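Local structure of putative HAD-hydrolase YfnB (Bacillus subtilis, 3ED5) at residues R8-V14 with F119-T125; D110-L115 with L223-Y227. The protein is a putative hydrolase of the haloacid dehalogenase superfamily, possibly acting on phosphorylated substrates with 5'-nucleotidase activity. The contacts are given in a common frame with arbitrary orientation. Numbering follows the deposited sequence.

Contact 1: R8-V14 with F119-T125; sequences RTLLFDV and FDLYIVT
Leu10 (chi1 m, chi2 t) lays its CD1 against the ring of Phe119, 4.2 Å from the centroid in an off-centre CH-pi contact, and the same CD1 meets Leu121 CD2 at 3.7 Å. Strands 9-12 and 120-125 run parallel, their axes 4.5 Å apart at closest and inclined at 29°. The register pairs Thr9 with Asp120, Leu10 with Leu121, Leu11 with Tyr122 and Phe12 with Ile123. Asp120 N donates to Arg8 O (2.9 Å), Leu10 N to Asp120 O (2.9 Å), Tyr122 N to Leu10 O (2.9 Å), Phe12 N to Tyr122 O (2.8 Å) and Val124 N to Phe12 O (2.9 Å). These are neighbouring inner strands of the Rossmann-like HAD sheet, and strand 9-12 leads toward Asp13, by similarity the catalytic nucleophile. On one face lie Leu10, Phe12, Leu121 and Ile123; on the other, Leu11 CD2 packs on Tyr122 CB (3.8 Å), and a water joins Thr9 OG1 (2.7 Å) to Asp120 OD2 (2.9 Å). Strand 179-183 bonds to the other edge of 9-12. Beyond the last bridge, Asp13 CA approaches Val124 O (3.4 Å), and Val14 CG2 touches Ile123 CG2 (3.5 Å). Asp13, chi1 t, is salt-bridged through OD1 to Lys158 and hydrogen-bonded through OD2 to Thr17. A second water lies 3.0 Å from Asp13 OD1 and 2.7 Å from Thr125 OG1, which also bonds to Gly127.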
loop_
_atom_site.group_PDB
_atom_site.type_symbol
_atom_site.label_atom_id
_atom_site.label_comp_id
_atom_site.label_asym_id
_atom_site.label_seq_id
_atom_site.Cartn_x
_atom_site.Cartn_y
_atom_site.Cartn_z
ATOM N N ARG A 8 12.552 14.957 8.887
ATOM C CA ARG A 8 13.174 15.354 7.626
ATOM C C ARG A 8 12.776 14.450 6.470
ATOM O O ARG A 8 12.771 14.893 5.321
ATOM C CB ARG A 8 14.689 15.344 7.771
ATOM C CG ARG A 8 15.174 16.473 8.678
ATOM C CD ARG A 8 16.659 16.736 8.499
ATOM N NE ARG A 8 17.479 15.639 9.021
ATOM C CZ ARG A 8 17.916 15.569 10.275
ATOM N NH1 ARG A 8 17.594 16.521 11.150
ATOM N NH2 ARG A 8 18.677 14.548 10.650
ATOM N N THR A 9 12.440 13.200 6.794
ATOM C CA THR A 9 12.291 12.144 5.809
ATOM C C THR A 9 10.930 11.506 6.041
ATOM O O THR A 9 10.671 11.030 7.155
ATOM C CB THR A 9 13.377 11.091 6.034
ATOM O OG1 THR A 9 14.663 11.737 6.010
ATOM C CG2 THR A 9 13.326 9.989 4.946
ATOM N N LEU A 10 10.091 11.471 4.998
ATOM C CA LEU A 10 8.750 10.848 5.100
ATOM C C LEU A 10 8.695 9.640 4.172
ATOM O O LEU A 10 9.027 9.761 2.980
ATOM C CB LEU A 10 7.615 11.841 4.743
ATOM C CG LEU A 10 7.752 13.189 5.487
ATOM C CD1 LEU A 10 6.668 14.167 5.016
ATOM C CD2 LEU A 10 7.703 13.003 7.014
ATOM N N LEU A 11 8.311 8.487 4.721
ATOM C CA LEU A 11 8.150 7.280 3.937
ATOM C C LEU A 11 6.647 7.007 3.795
ATOM O O LEU A 11 5.948 6.835 4.794
ATOM C CB LEU A 11 8.813 6.083 4.631
ATOM C CG LEU A 11 10.252 6.290 5.183
ATOM C CD1 LEU A 11 10.745 4.977 5.804
ATOM C CD2 LEU A 11 11.235 6.745 4.099
ATOM N N PHE A 12 6.178 6.990 2.558
ATOM C CA PHE A 12 4.746 6.805 2.329
ATOM C C PHE A 12 4.496 5.443 1.709
ATOM O O PHE A 12 5.101 5.069 0.713
ATOM C CB PHE A 12 4.221 7.862 1.334
ATOM C CG PHE A 12 3.888 9.181 1.951
ATOM C CD1 PHE A 12 2.621 9.450 2.463
ATOM C CD2 PHE A 12 4.861 10.191 1.998
ATOM C CE1 PHE A 12 2.336 10.707 3.065
ATOM C CE2 PHE A 12 4.575 11.453 2.563
ATOM C CZ PHE A 12 3.327 11.707 3.094
ATOM N N ASP A 13 3.544 4.732 2.295
ATOM C CA ASP A 13 2.888 3.618 1.627
ATOM C C ASP A 13 2.065 4.179 0.447
ATOM O O ASP A 13 1.734 5.366 0.413
ATOM C CB ASP A 13 1.996 2.903 2.653
ATOM C CG ASP A 13 1.139 1.815 2.029
ATOM O OD1 ASP A 13 1.684 0.776 1.578
ATOM O OD2 ASP A 13 -0.078 2.020 2.019
ATOM N N VAL A 14 1.710 3.321 -0.524
ATOM C CA VAL A 14 0.954 3.770 -1.709
ATOM C C VAL A 14 -0.543 3.494 -1.519
ATOM O O VAL A 14 -1.386 4.412 -1.474
ATOM C CB VAL A 14 1.454 3.058 -3.014
ATOM C CG1 VAL A 14 0.626 3.497 -4.244
ATOM C CG2 VAL A 14 2.942 3.443 -3.302
ATOM N N PHE A 119 10.272 18.471 2.866
ATOM C CA PHE A 119 10.696 17.168 3.368
ATOM C C PHE A 119 11.215 16.333 2.216
ATOM O O PHE A 119 10.887 16.606 1.046
ATOM C CB PHE A 119 9.500 16.429 4.001
ATOM C CG PHE A 119 8.864 17.154 5.150
ATOM C CD1 PHE A 119 9.298 16.930 6.463
ATOM C CD2 PHE A 119 7.829 18.067 4.937
ATOM C CE1 PHE A 119 8.711 17.610 7.533
ATOM C CE2 PHE A 119 7.252 18.770 6.000
ATOM C CZ PHE A 119 7.683 18.535 7.305
ATOM N N ASP A 120 12.012 15.315 2.529
ATOM C CA ASP A 120 12.441 14.347 1.525
ATOM C C ASP A 120 11.411 13.224 1.521
ATOM O O ASP A 120 11.130 12.615 2.570
ATOM C CB ASP A 120 13.821 13.800 1.865
ATOM C CG ASP A 120 14.889 14.863 1.818
ATOM O OD1 ASP A 120 14.778 15.783 0.987
ATOM O OD2 ASP A 120 15.845 14.760 2.614
ATOM N N LEU A 121 10.807 12.958 0.361
ATOM C CA LEU A 121 9.735 11.956 0.320
ATOM C C LEU A 121 10.189 10.670 -0.367
ATOM O O LEU A 121 10.859 10.720 -1.392
ATOM C CB LEU A 121 8.515 12.517 -0.434
ATOM C CG LEU A 121 8.061 13.924 -0.057
ATOM C CD1 LEU A 121 6.826 14.340 -0.874
ATOM C CD2 LEU A 121 7.805 14.071 1.466
ATOM N N TYR A 122 9.802 9.529 0.192
ATOM C CA TYR A 122 10.113 8.246 -0.414
ATOM C C TYR A 122 8.851 7.388 -0.401
ATOM O O TYR A 122 7.975 7.565 0.448
ATOM C CB TYR A 122 11.153 7.471 0.361
ATOM C CG TYR A 122 12.475 8.207 0.365
ATOM C CD1 TYR A 122 13.418 7.956 -0.638
ATOM C CD2 TYR A 122 12.745 9.172 1.329
ATOM C CE1 TYR A 122 14.645 8.651 -0.665
ATOM C CE2 TYR A 122 13.993 9.877 1.315
ATOM C CZ TYR A 122 14.907 9.601 0.313
ATOM O OH TYR A 122 16.128 10.253 0.258
ATOM N N ILE A 123 8.824 6.427 -1.309
ATOM C CA ILE A 123 7.739 5.423 -1.341
ATOM C C ILE A 123 8.264 4.099 -0.754
ATOM O O ILE A 123 9.388 3.699 -1.066
ATOM C CB ILE A 123 7.238 5.148 -2.779
ATOM C CG1 ILE A 123 6.502 6.369 -3.373
ATOM C CG2 ILE A 123 6.330 3.868 -2.800
ATOM C CD1 ILE A 123 5.179 6.689 -2.673
ATOM N N VAL A 124 7.448 3.436 0.087
ATOM C CA VAL A 124 7.766 2.109 0.620
ATOM C C VAL A 124 6.540 1.224 0.345
ATOM O O VAL A 124 5.450 1.472 0.872
ATOM C CB VAL A 124 8.207 2.111 2.123
ATOM C CG1 VAL A 124 9.628 2.803 2.233
ATOM C CG2 VAL A 124 7.144 2.814 3.047
ATOM N N THR A 125 6.733 0.263 -0.539
ATOM C CA THR A 125 5.572 -0.540 -0.993
ATOM C C THR A 125 5.898 -2.025 -1.205
ATOM O O THR A 125 6.995 -2.375 -1.655
ATOM C CB THR A 125 4.918 0.103 -2.277
ATOM O OG1 THR A 125 3.714 -0.641 -2.629
ATOM C CG2 THR A 125 5.889 0.051 -3.485
HETATM O O HOH W 1 16.188 12.160 3.831
HETATM O O HOH W 2 1.410 -0.038 -1.286
#

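Contact 2: D110-L115 with L223-Y227; sequences DLISNL and LEELY
Asp110 lies inside helix 108-116, which packs on one face of the parallel HAD sheet in its Rossmann-like alpha/beta fold; the partner, 223-227, follows the edge strand 218-220 and leads into the C-terminal helix 226-230. Residues 223-225 already have helical phi/psi, and Leu226 N bonds to Leu223 O at 2.9 Å. Within 110-115 the i to i+4 bonds run from Asn114 N to Asp110 O (2.9 Å) and from Leu115 N to Leu111 O (2.8 Å). Leu111 is the most covered residue of the contact, its CA 6.6 Å from that of Glu224. With chi1 t and chi2 p, it sets CD1 over one face of the Tyr227 ring, a CH-pi contact 4.1 Å from the centroid and 25° off the normal. Its other methyl, CD2, packs against Leu226 CD1 (3.7 Å) and Leu223 CB (3.9 Å). Ile112 points its CA-to-CB bond away from 223-227, and its side chain packs on Phe12 and Leu121 of the sheet. One turn after Leu111, Asn114 turns toward the partner and binds the tyrosine hydroxyl; its side chain also touches Asn234 and Thr235 near the C-terminus. Leu115 (chi1 m, chi2 t) reaches Tyr227 CE1 with CD2 at 4.3 Å while also packing on Leu10 and Phe12. Tyr227, chi1 m, thus reaches across to helix 108-116, and the hydrogen bond from Asn114 ND2 to Tyr227 OH is 2.9 Å long and nearly straight, with 174° at the hydrogen.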
loop_
_atom_site.group_PDB
_atom_site.type_symbol
_atom_site.label_atom_id
_atom_site.label_comp_id
_atom_site.label_asym_id
_atom_site.label_seq_id
_atom_site.Cartn_x
_atom_site.Cartn_y
_atom_site.Cartn_z
ATOM N N ASP A 110 -2.352 17.575 -3.512
ATOM C CA ASP A 110 -1.974 18.856 -2.897
ATOM C C ASP A 110 -1.035 18.637 -1.695
ATOM O O ASP A 110 -0.047 19.398 -1.511
ATOM C CB ASP A 110 -3.209 19.650 -2.488
ATOM C CG ASP A 110 -4.019 20.134 -3.686
ATOM O OD1 ASP A 110 -3.495 20.148 -4.838
ATOM O OD2 ASP A 110 -5.197 20.498 -3.475
ATOM N N LEU A 111 -1.339 17.608 -0.899
ATOM C CA LEU A 111 -0.498 17.273 0.267
ATOM C C LEU A 111 0.921 16.942 -0.176
ATOM O O LEU A 111 1.892 17.567 0.275
ATOM C CB LEU A 111 -1.072 16.113 1.088
ATOM C CG LEU A 111 -0.077 15.687 2.193
ATOM C CD1 LEU A 111 -0.288 16.638 3.405
ATOM C CD2 LEU A 111 -0.117 14.257 2.570
ATOM N N ILE A 112 1.062 15.971 -1.069
ATOM C CA ILE A 112 2.396 15.565 -1.535
ATOM C C ILE A 112 3.176 16.746 -2.170
ATOM O O ILE A 112 4.367 16.929 -1.910
ATOM C CB ILE A 112 2.280 14.352 -2.481
ATOM C CG1 ILE A 112 1.787 13.113 -1.687
ATOM C CG2 ILE A 112 3.578 14.068 -3.252
ATOM C CD1 ILE A 112 2.710 12.721 -0.474
ATOM N N SER A 113 2.497 17.540 -2.997
ATOM C CA SER A 113 3.134 18.708 -3.633
ATOM C C SER A 113 3.663 19.686 -2.575
ATOM O O SER A 113 4.795 20.209 -2.687
ATOM C CB SER A 113 2.128 19.419 -4.537
ATOM O OG SER A 113 2.713 20.594 -5.059
ATOM N N ASN A 114 2.848 19.957 -1.561
ATOM C CA ASN A 114 3.272 20.826 -0.459
ATOM C C ASN A 114 4.441 20.211 0.331
ATOM O O ASN A 114 5.420 20.893 0.628
ATOM C CB ASN A 114 2.075 21.154 0.469
ATOM C CG ASN A 114 1.191 22.263 -0.085
ATOM O OD1 ASN A 114 1.646 23.090 -0.880
ATOM N ND2 ASN A 114 -0.081 22.293 0.342
ATOM N N LEU A 115 4.341 18.925 0.669
ATOM C CA LEU A 115 5.397 18.315 1.498
ATOM C C LEU A 115 6.742 18.191 0.794
ATOM O O LEU A 115 7.802 18.296 1.441
ATOM C CB LEU A 115 4.953 16.952 2.025
ATOM C CG LEU A 115 3.688 16.913 2.893
ATOM C CD1 LEU A 115 3.469 15.474 3.398
ATOM C CD2 LEU A 115 3.726 17.902 4.065
ATOM N N LEU A 223 -5.519 13.000 5.053
ATOM C CA LEU A 223 -4.125 13.367 4.835
ATOM C C LEU A 223 -3.771 14.783 5.298
ATOM O O LEU A 223 -2.647 15.013 5.735
ATOM C CB LEU A 223 -3.758 13.187 3.365
ATOM C CG LEU A 223 -3.674 11.718 2.904
ATOM C CD1 LEU A 223 -3.466 11.693 1.360
ATOM C CD2 LEU A 223 -2.545 10.935 3.561
ATOM N N GLU A 224 -4.719 15.715 5.200
ATOM C CA GLU A 224 -4.437 17.113 5.580
ATOM C C GLU A 224 -4.124 17.254 7.073
ATOM O O GLU A 224 -3.506 18.245 7.482
ATOM C CB GLU A 224 -5.590 18.040 5.179
ATOM C CG GLU A 224 -6.922 17.713 5.872
ATOM C CD GLU A 224 -8.085 18.631 5.444
ATOM O OE1 GLU A 224 -8.065 19.179 4.319
ATOM O OE2 GLU A 224 -9.034 18.798 6.235
ATOM N N GLU A 225 -4.494 16.256 7.882
ATOM C CA GLU A 225 -4.119 16.281 9.306
ATOM C C GLU A 225 -2.590 16.206 9.490
ATOM O O GLU A 225 -2.094 16.475 10.581
ATOM C CB GLU A 225 -4.793 15.146 10.072
ATOM C CG GLU A 225 -6.324 15.262 10.106
ATOM C CD GLU A 225 -6.934 14.039 10.760
ATOM O OE1 GLU A 225 -6.478 13.662 11.841
ATOM O OE2 GLU A 225 -7.832 13.426 10.179
ATOM N N LEU A 226 -1.847 15.831 8.442
ATOM C CA LEU A 226 -0.391 15.800 8.523
ATOM C C LEU A 226 0.256 17.165 8.689
ATOM O O LEU A 226 1.353 17.240 9.245
ATOM C CB LEU A 226 0.233 15.098 7.327
ATOM C CG LEU A 226 0.208 13.578 7.415
ATOM C CD1 LEU A 226 0.606 13.026 6.035
ATOM C CD2 LEU A 226 1.141 13.006 8.520
ATOM N N TYR A 227 -0.402 18.231 8.215
ATOM C CA TYR A 227 0.178 19.587 8.365
ATOM C C TYR A 227 0.466 19.882 9.830
ATOM O O TYR A 227 1.565 20.339 10.193
ATOM C CB TYR A 227 -0.713 20.666 7.744
ATOM C CG TYR A 227 -0.798 20.530 6.245
ATOM C CD1 TYR A 227 0.351 20.647 5.458
ATOM C CD2 TYR A 227 -2.022 20.293 5.610
ATOM C CE1 TYR A 227 0.300 20.509 4.069
ATOM C CE2 TYR A 227 -2.096 20.160 4.212
ATOM C CZ TYR A 227 -0.918 20.285 3.450
ATOM O OH TYR A 227 -0.948 20.147 2.083
#

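How the contacts relate
The two contacts are successive layers of one alpha/beta core, their centres about 12 Å apart. Helix 108-116 immediately precedes strand 120-125, and it rests on the sheet face carrying Leu10, Phe12 and Leu121: Phe12 CZ lies 3.8 Å from both Ile112 CD1 and Leu115 CD1, Leu10 CD1 is 3.8 Å from Leu115 CD1, and Leu121 CD1 is 3.7 Å from Ile112 O. Leu226 of contact 2 also packs on Phe12. Contact 1 carries the probable nucleophile, Asp13, whose side chain lies about 3 Å from a bound formate, probably from the crystallisation liquor. Contact 2 is set back from this site, the Leu223 side chain being about 9 Å from that of Asp13.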